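Local coordinates for acetate kinase (Entamoeba histolytica, PDB 4H0O), which catalyses the reversible transfer of a phosphoryl group between acetyl phosphate and inorganic phosphate, forming acetate and pyrophosphate, as an acetate kinase of the ASKHA superfamily, at the interface of chains A and B. Residues are numbered along the deposited sequence; one frame, centred on the assembly and turned at random. Chains: chain A/B, Acetate kinase.

The interface of chains A and B. Residues chain A 165, 180, 228, 319, 323; chain B 311, 315.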
loop_
_atom_site.group_PDB
_atom_site.type_symbol
_atom_site.label_atom_id
_atom_site.label_comp_id
_atom_site.label_asym_id
_atom_site.label_seq_id
_atom_site.Cartn_x
_atom_site.Cartn_y
_atom_site.Cartn_z
ATOM N N GLU A 165 -1.473 13.497 -3.767
ATOM C CA GLU A 165 -2.096 12.436 -2.975
ATOM C C GLU A 165 -3.165 11.662 -3.747
ATOM O O GLU A 165 -3.557 10.570 -3.331
ATOM C CB GLU A 165 -2.691 12.984 -1.674
ATOM C CG GLU A 165 -1.682 13.217 -0.563
ATOM C CD GLU A 165 -0.726 14.357 -0.863
ATOM O OE1 GLU A 165 -1.189 15.417 -1.337
ATOM O OE2 GLU A 165 0.490 14.191 -0.625
ATOM N N LYS A 180 -7.471 9.043 -7.548
ATOM C CA LYS A 180 -8.112 8.631 -6.307
ATOM C C LYS A 180 -9.321 9.520 -6.026
ATOM O O LYS A 180 -9.292 10.727 -6.291
ATOM C CB LYS A 180 -7.119 8.699 -5.143
ATOM C CG LYS A 180 -7.741 8.441 -3.776
ATOM C CD LYS A 180 -6.762 8.715 -2.640
ATOM C CE LYS A 180 -5.601 7.733 -2.648
ATOM N NZ LYS A 180 -4.738 7.905 -1.445
ATOM N N ASP A 228 -5.722 12.929 3.126
ATOM C CA ASP A 228 -5.595 11.684 2.373
ATOM C C ASP A 228 -6.527 10.627 2.955
ATOM O O ASP A 228 -6.965 10.738 4.105
ATOM C CB ASP A 228 -4.150 11.175 2.366
ATOM C CG ASP A 228 -3.907 10.135 1.279
ATOM O OD1 ASP A 228 -4.557 10.222 0.216
ATOM O OD2 ASP A 228 -3.080 9.224 1.487
ATOM N N GLY A 319 0.835 5.082 7.981
ATOM C CA GLY A 319 1.101 5.788 6.742
ATOM C C GLY A 319 0.446 7.157 6.733
ATOM O O GLY A 319 1.065 8.153 6.349
ATOM N N GLU A 323 1.900 11.198 6.648
ATOM C CA GLU A 323 1.425 12.131 5.625
ATOM C C GLU A 323 0.950 13.459 6.216
ATOM O O GLU A 323 1.282 14.527 5.700
ATOM C CB GLU A 323 0.298 11.507 4.797
ATOM C CG GLU A 323 0.755 10.808 3.527
ATOM C CD GLU A 323 -0.403 10.250 2.722
ATOM O OE1 GLU A 323 -0.857 9.130 3.040
ATOM O OE2 GLU A 323 -0.862 10.933 1.780
ATOM N N LYS B 311 5.886 10.799 -1.268
ATOM C CA LYS B 311 4.658 10.479 -0.552
ATOM C C LYS B 311 4.551 8.984 -0.265
ATOM O O LYS B 311 4.234 8.580 0.854
ATOM C CB LYS B 311 3.437 10.951 -1.343
ATOM C CG LYS B 311 2.106 10.632 -0.681
ATOM C CD LYS B 311 1.094 10.123 -1.694
ATOM C CE LYS B 311 1.300 8.646 -1.987
ATOM N NZ LYS B 311 0.076 8.016 -2.556
ATOM N N LYS B 315 4.820 7.177 3.397
ATOM C CA LYS B 315 3.711 6.340 3.843
ATOM C C LYS B 315 4.166 4.914 4.164
ATOM O O LYS B 315 3.696 4.298 5.126
ATOM C CB LYS B 315 2.608 6.315 2.782
ATOM C CG LYS B 315 1.443 5.401 3.123
ATOM C CD LYS B 315 0.521 5.187 1.927
ATOM C CE LYS B 315 -0.051 6.503 1.415
ATOM N NZ LYS B 315 -0.915 6.318 0.212
#
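B:Lys315 and B:Lys311, one helical turn apart, reach out of chain B towards the carboxylate of A:Glu323. B:Lys315 leaves its helix with CG anti to the backbone N (chi1 177°), and a bend at chi3 turns its far end towards two acids of chain A. Its NZ forms long salt bridges to both, 3.8 Å from A:Asp228 OD2 and 4.0 Å from A:Glu323 OE1, too far for hydrogen bonds. Its CE carbon comes nearer to A:Glu323 OE1, a tight contact at 3.2 Å. Further back, CG of B:Lys315 packs 3.7 Å from A:Gly319 CA, where no side chain intervenes.

B:Lys311 works through its methylenes: CG lies 3.9 Å from A:Glu323 OE2 and equally far from A:Glu165 OE2. Bends at chi2 and chi3 carry its NZ away from both carboxylates, and no salt bridge forms. Within chain A, A:Lys180 NZ hydrogen-bonds A:Asp228 OD1 (2.9 Å) on the syn side, 16° out of the carboxylate plane, leaving OD2 to face B:Lys315. The amines of A:Lys180, B:Lys311 and B:Lys315 cluster and, if charged, would repel one another, an effect the carboxylates may partly offset.

Helix 299-324 of each subunit meets its counterpart across the two-fold interface; here chain A adds helix 163-166, strand 225-229 and the A:Lys180 loop. The centre of this contact lies about 17 Å from A:Asp154, the predicted active-site residue.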